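Local coordinates for galactose mutarotase related enzyme (PDB 3DCD), which is of unknown function but, as a member of the aldose 1-epimerase (galactose mutarotase) family, probably binds carbohydrate and may act as an isomerase, at residues T62-T67 with D267-Y272; M136-G141 with G273-K278. One frame throughout, in Å; residues are numbered along the deposited sequence.

From the N terminus the chain first reaches the hairpin of strands 60-63 and 66-69, whose residues 62-67 wait some 200 residues for their partner, the loop 267-272; contact 1 closes that long loop at the surface. Strand 136-147 follows, and its start, 136-141, is met by 273-278, which runs straight on from 267-272; contact 2 closes a loop of 131 residues. The segments alternate, so the two closures cross rather than nest. Their centres lie about 13 Å apart and they touch, Leu268 and Glu269 packing against Ile137. One continuous piece, 267-278, thus ties the outlying hairpin to strand 136-147 of an antiparallel sheet.

Contact 1 (T62-T67 with D267-Y272); sequences TYKGKT and DLEHKY
Leu268 N donates to Thr62 O (2.9 Å), a nearly straight bond with an N-H...O angle of 175° that meets the carbonyl almost head-on. It marks a single backbone bridge, Thr62 with Asp267, and beside it Thr62 OG1 rests on Asp267 CA at 3.6 Å. The Tyr63 ring packs beside this bridge. Its CG lies anti to the backbone N (chi1 178°), and the ring meets Glu269 edge-on, Tyr63 CE1 being 3.9 Å from Glu269 CG; Leu268 CD2 approaches Tyr63 CD1 obliquely, at 4.0 Å. In the turn, the Lys64 side chain bends at chi2 and crosses that of Glu269 at about a right angle, forming a long, weak salt bridge in which Lys64 NZ is 3.4 Å from Glu269 OE1 and similarly far from OE2. On the way, Lys64 CG lies over one face of the Tyr63 ring, toward its rim. Thr62 to Thr67 belong to the two-stranded hairpin of strands 60-63 and 66-69, closed by a type I' turn from Tyr63 to Lys66; the hairpin leans on the loop between strands 249-256 and 275-277. A water joins the two sides, accepting from Lys64 N and donating to both Asp267 OD1 and Glu269 OE1, the last at 2.7 Å. Asp267 is itself fixed by an Asx turn: Glu269 N reaches Asp267 OD1 at 2.9 Å from above the carboxylate plane, so OD1 takes two donors, which probably help to stabilise the carboxylate charge. Behind this first shell, Asp265 accepts from Asp267 N and from His270 ND1, while Thr62 has a further backbone bond to Gly266. The Tyr63 ring also meets that of Phe107 and touches Pro106, and Leu268 packs on Met274 and Ile137.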
loop_
_atom_site.group_PDB
_atom_site.type_symbol
_atom_site.label_atom_id
_atom_site.label_comp_id
_atom_site.label_asym_id
_atom_site.label_seq_id
_atom_site.Cartn_x
_atom_site.Cartn_y
_atom_site.Cartn_z
ATOM N N THR A 62 -21.690 -7.192 -8.060
ATOM C CA THR A 62 -23.019 -6.654 -8.328
ATOM C C THR A 62 -23.341 -5.608 -7.278
ATOM O O THR A 62 -22.874 -5.679 -6.136
ATOM C CB THR A 62 -24.135 -7.737 -8.381
ATOM O OG1 THR A 62 -24.247 -8.401 -7.108
ATOM C CG2 THR A 62 -23.850 -8.757 -9.484
ATOM N N TYR A 63 -24.116 -4.614 -7.685
ATOM C CA TYR A 63 -24.617 -3.637 -6.744
ATOM C C TYR A 63 -26.011 -3.295 -7.177
ATOM O O TYR A 63 -26.229 -2.954 -8.344
ATOM C CB TYR A 63 -23.729 -2.394 -6.711
ATOM C CG TYR A 63 -24.239 -1.320 -5.774
ATOM C CD1 TYR A 63 -24.216 -1.505 -4.386
ATOM C CD2 TYR A 63 -24.752 -0.129 -6.277
ATOM C CE1 TYR A 63 -24.678 -0.526 -3.528
ATOM C CE2 TYR A 63 -25.219 0.867 -5.430
ATOM C CZ TYR A 63 -25.179 0.661 -4.057
ATOM O OH TYR A 63 -25.642 1.648 -3.224
ATOM N N LYS A 64 -26.962 -3.444 -6.253
ATOM C CA LYS A 64 -28.383 -3.244 -6.554
ATOM C C LYS A 64 -28.839 -4.070 -7.751
ATOM O O LYS A 64 -29.681 -3.626 -8.514
ATOM C CB LYS A 64 -28.714 -1.754 -6.802
ATOM C CG LYS A 64 -28.398 -0.809 -5.645
ATOM C CD LYS A 64 -29.139 -1.179 -4.380
ATOM C CE LYS A 64 -28.884 -0.156 -3.283
ATOM N NZ LYS A 64 -29.205 -0.727 -1.949
ATOM N N GLY A 65 -28.259 -5.254 -7.930
ATOM C CA GLY A 65 -28.663 -6.158 -9.008
ATOM C C GLY A 65 -27.970 -5.929 -10.333
ATOM O O GLY A 65 -28.197 -6.662 -11.304
ATOM N N LYS A 66 -27.134 -4.901 -10.404
ATOM C CA LYS A 66 -26.454 -4.577 -11.660
ATOM C C LYS A 66 -25.014 -5.041 -11.563
ATOM O O LYS A 66 -24.397 -4.923 -10.503
ATOM C CB LYS A 66 -26.534 -3.070 -11.946
ATOM C CG LYS A 66 -25.883 -2.628 -13.277
ATOM C CD LYS A 66 -26.144 -1.159 -13.564
ATOM C CE LYS A 66 -25.148 -0.615 -14.587
ATOM N NZ LYS A 66 -25.460 0.805 -14.990
ATOM N N THR A 67 -24.487 -5.583 -12.663
ATOM C CA THR A 67 -23.113 -6.094 -12.667
ATOM C C THR A 67 -22.114 -5.050 -13.164
ATOM O O THR A 67 -22.319 -4.418 -14.196
ATOM C CB THR A 67 -22.970 -7.402 -13.490
ATOM O OG1 THR A 67 -23.943 -8.353 -13.047
ATOM C CG2 THR A 67 -21.563 -8.005 -13.341
ATOM N N ASP A 267 -21.946 -9.670 -4.165
ATOM C CA ASP A 267 -22.723 -8.478 -3.843
ATOM C C ASP A 267 -21.860 -7.480 -3.063
ATOM O O ASP A 267 -21.411 -7.774 -1.958
ATOM C CB ASP A 267 -23.946 -8.853 -3.012
ATOM C CG ASP A 267 -24.884 -7.681 -2.780
ATOM O OD1 ASP A 267 -24.478 -6.507 -2.934
ATOM O OD2 ASP A 267 -26.050 -7.946 -2.431
ATOM N N LEU A 268 -21.633 -6.300 -3.642
ATOM C CA LEU A 268 -20.804 -5.282 -2.970
ATOM C C LEU A 268 -21.272 -4.986 -1.538
ATOM O O LEU A 268 -20.463 -4.710 -0.643
ATOM C CB LEU A 268 -20.789 -3.989 -3.793
ATOM C CG LEU A 268 -19.911 -2.818 -3.350
ATOM C CD1 LEU A 268 -18.441 -3.184 -3.448
ATOM C CD2 LEU A 268 -20.229 -1.635 -4.248
ATOM N N GLU A 269 -22.585 -5.018 -1.328
ATOM C CA GLU A 269 -23.133 -4.763 -0.006
ATOM C C GLU A 269 -22.818 -5.874 0.986
ATOM O O GLU A 269 -22.963 -5.669 2.184
ATOM C CB GLU A 269 -24.642 -4.555 -0.076
ATOM C CG GLU A 269 -25.043 -3.268 -0.769
ATOM C CD GLU A 269 -26.536 -3.034 -0.715
ATOM O OE1 GLU A 269 -27.266 -3.550 -1.590
ATOM O OE2 GLU A 269 -26.971 -2.322 0.212
ATOM N N HIS A 270 -22.414 -7.049 0.503
ATOM C CA HIS A 270 -22.030 -8.151 1.407
ATOM C C HIS A 270 -20.522 -8.388 1.465
ATOM O O HIS A 270 -20.060 -9.285 2.200
ATOM C CB HIS A 270 -22.687 -9.464 0.993
ATOM C CG HIS A 270 -24.180 -9.415 0.931
ATOM N ND1 HIS A 270 -24.913 -10.294 0.162
ATOM C CD2 HIS A 270 -25.077 -8.600 1.536
ATOM C CE1 HIS A 270 -26.199 -10.021 0.298
ATOM N NE2 HIS A 270 -26.324 -8.996 1.126
ATOM N N LYS A 271 -19.752 -7.617 0.694
ATOM C CA LYS A 271 -18.311 -7.889 0.548
ATOM C C LYS A 271 -17.531 -7.640 1.844
ATOM O O LYS A 271 -17.447 -6.521 2.320
ATOM C CB LYS A 271 -17.716 -7.090 -0.617
ATOM C CG LYS A 271 -16.214 -7.330 -0.874
ATOM C CD LYS A 271 -15.750 -6.506 -2.073
ATOM C CE LYS A 271 -14.216 -6.355 -2.075
ATOM N NZ LYS A 271 -13.507 -7.688 -2.088
ATOM N N TYR A 272 -16.972 -8.710 2.397
ATOM C CA TYR A 272 -16.160 -8.653 3.610
ATOM C C TYR A 272 -15.055 -7.599 3.584
ATOM O O TYR A 272 -14.328 -7.456 2.575
ATOM C CB TYR A 272 -15.542 -10.025 3.879
ATOM C CG TYR A 272 -14.582 -10.000 5.035
ATOM C CD1 TYR A 272 -15.042 -10.004 6.355
ATOM C CD2 TYR A 272 -13.210 -9.942 4.814
ATOM C CE1 TYR A 272 -14.149 -9.957 7.421
ATOM C CE2 TYR A 272 -12.315 -9.901 5.878
ATOM C CZ TYR A 272 -12.798 -9.900 7.167
ATOM O OH TYR A 272 -11.892 -9.855 8.213
HETATM O O HOH W 1 -26.396 -4.666 -3.852
#

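Contact 2 (M136-G141 with G273-K278)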
loop_
_atom_site.group_PDB
_atom_site.type_symbol
_atom_site.label_atom_id
_atom_site.label_comp_id
_atom_site.label_asym_id
_atom_site.label_seq_id
_atom_site.Cartn_x
_atom_site.Cartn_y
_atom_site.Cartn_z
HETATM N N MSE A 136 -21.686 4.826 0.422
HETATM C CA MSE A 136 -20.612 4.397 -0.462
HETATM C C MSE A 136 -19.859 3.218 0.158
HETATM O O MSE A 136 -19.621 3.198 1.357
HETATM C CB MSE A 136 -19.664 5.566 -0.701
HETATM C CG MSE A 136 -18.482 5.243 -1.570
HETATM SE SE MSE A 136 -17.618 6.917 -2.025
HETATM C CE MSE A 136 -16.684 7.166 -0.360
ATOM N N ILE A 137 -19.485 2.246 -0.674
ATOM C CA ILE A 137 -18.778 1.038 -0.222
ATOM C C ILE A 137 -17.439 0.976 -0.965
ATOM O O ILE A 137 -17.434 0.897 -2.188
ATOM C CB ILE A 137 -19.646 -0.243 -0.443
ATOM C CG1 ILE A 137 -20.986 -0.076 0.295
ATOM C CG2 ILE A 137 -18.929 -1.475 0.121
ATOM C CD1 ILE A 137 -22.139 -0.982 -0.150
ATOM N N PHE A 138 -16.332 1.072 -0.217
ATOM C CA PHE A 138 -14.977 1.115 -0.784
ATOM C C PHE A 138 -13.903 0.487 0.104
ATOM O O PHE A 138 -14.038 0.407 1.353
ATOM C CB PHE A 138 -14.548 2.561 -1.089
ATOM C CG PHE A 138 -14.249 3.357 0.139
ATOM C CD1 PHE A 138 -15.287 3.937 0.873
ATOM C CD2 PHE A 138 -12.939 3.499 0.593
ATOM C CE1 PHE A 138 -15.013 4.646 2.038
ATOM C CE2 PHE A 138 -12.665 4.198 1.747
ATOM C CZ PHE A 138 -13.696 4.773 2.473
ATOM N N GLY A 139 -12.823 0.055 -0.554
ATOM C CA GLY A 139 -11.585 -0.318 0.109
ATOM C C GLY A 139 -10.508 0.664 -0.343
ATOM O O GLY A 139 -10.595 1.223 -1.430
ATOM N N VAL A 140 -9.526 0.906 0.513
ATOM C CA VAL A 140 -8.375 1.765 0.185
ATOM C C VAL A 140 -7.119 1.176 0.846
ATOM O O VAL A 140 -7.209 0.551 1.899
ATOM C CB VAL A 140 -8.619 3.266 0.559
ATOM C CG1 VAL A 140 -8.759 3.471 2.079
ATOM C CG2 VAL A 140 -7.523 4.158 -0.035
ATOM N N GLY A 141 -5.961 1.339 0.206
ATOM C CA GLY A 141 -4.726 0.757 0.703
ATOM C C GLY A 141 -3.509 1.376 0.032
ATOM O O GLY A 141 -3.610 1.973 -1.039
ATOM N N GLY A 273 -14.934 -6.868 4.697
ATOM C CA GLY A 273 -13.814 -5.934 4.935
ATOM C C GLY A 273 -13.884 -4.592 4.201
ATOM O O GLY A 273 -12.889 -3.854 4.140
HETATM N N MSE A 274 -15.042 -4.272 3.625
HETATM C CA MSE A 274 -15.211 -2.990 2.928
HETATM C C MSE A 274 -15.592 -1.927 3.927
HETATM O O MSE A 274 -16.193 -2.239 4.969
HETATM C CB MSE A 274 -16.273 -3.070 1.824
HETATM C CG MSE A 274 -15.862 -3.892 0.619
HETATM SE SE MSE A 274 -14.374 -3.033 -0.349
HETATM C CE MSE A 274 -15.414 -2.227 -1.787
ATOM N N ASN A 275 -15.217 -0.689 3.632
ATOM C CA ASN A 275 -15.695 0.479 4.384
ATOM C C ASN A 275 -17.063 0.965 3.887
ATOM O O ASN A 275 -17.300 1.033 2.681
ATOM C CB ASN A 275 -14.674 1.633 4.321
ATOM C CG ASN A 275 -13.271 1.188 4.668
ATOM O OD1 ASN A 275 -12.417 1.038 3.784
ATOM N ND2 ASN A 275 -13.022 0.949 5.950
ATOM N N HIS A 276 -17.955 1.306 4.818
ATOM C CA HIS A 276 -19.272 1.864 4.486
ATOM C C HIS A 276 -19.364 3.309 4.953
ATOM O O HIS A 276 -19.229 3.587 6.152
ATOM C CB HIS A 276 -20.378 1.026 5.115
ATOM C CG HIS A 276 -20.500 -0.339 4.509
ATOM N ND1 HIS A 276 -19.556 -1.324 4.705
ATOM C CD2 HIS A 276 -21.444 -0.875 3.702
ATOM C CE1 HIS A 276 -19.911 -2.407 4.037
ATOM N NE2 HIS A 276 -21.051 -2.162 3.422
ATOM N N LEU A 277 -19.545 4.222 4.005
ATOM C CA LEU A 277 -19.458 5.652 4.272
ATOM C C LEU A 277 -20.751 6.366 3.899
ATOM O O LEU A 277 -21.128 6.439 2.723
ATOM C CB LEU A 277 -18.252 6.267 3.524
ATOM C CG LEU A 277 -17.923 7.743 3.781
ATOM C CD1 LEU A 277 -17.529 7.966 5.240
ATOM C CD2 LEU A 277 -16.813 8.255 2.851
ATOM N N LYS A 278 -21.425 6.910 4.911
ATOM C CA LYS A 278 -22.710 7.575 4.685
ATOM C C LYS A 278 -22.587 8.854 3.825
ATOM O O LYS A 278 -21.513 9.482 3.777
ATOM C CB LYS A 278 -23.398 7.870 6.024
ATOM C CG LYS A 278 -23.704 6.626 6.843
ATOM C CD LYS A 278 -24.720 6.915 7.931
ATOM C CE LYS A 278 -24.977 5.675 8.782
ATOM N NZ LYS A 278 -25.980 5.954 9.844
#
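Met136-Phe138 and Asn275-Leu277 run antiparallel at 156°, Met136-Leu277 and Phe138-Asn275 being hydrogen-bonded pairs and Ile137-His276 the non-hydrogen-bonded pair between them. This pairing is part of a larger antiparallel sheet, in which strand 136-147 also pairs with 249-256. Four backbone bonds close it, from Leu277 N to Met136 O (2.8 Å) to the longer Phe138 N to Asn275 O (3.1 Å). The Phe138 ring, its CG set between the backbone N and carbonyl carbon (chi1 72°), lies with one face over Asn275 CB, a CH-pi contact 3.9 Å from the centroid, and takes Leu277 CB at its edge. An alanine here would probably open a gap beside Asn275 CB and Leu277 and leave Phe283 without this edge-to-face partner. Met136 and Met274 are both selenomethionine. Met136 lies alongside Leu277, its CE a tight 3.4 Å from Leu277 CD2. Met274 bends at chi2, setting SE 3.5 Å from Gly139 N, where a CB on Gly139 would be tight against that SE, and at chi3, turning CE toward Phe138 CA. The His276 ring takes a CH-pi contact from Ile137 CG2 over one face, 4.2 Å from its centroid, while Ile137 CG1 touches His276 CD2 at 3.5 Å.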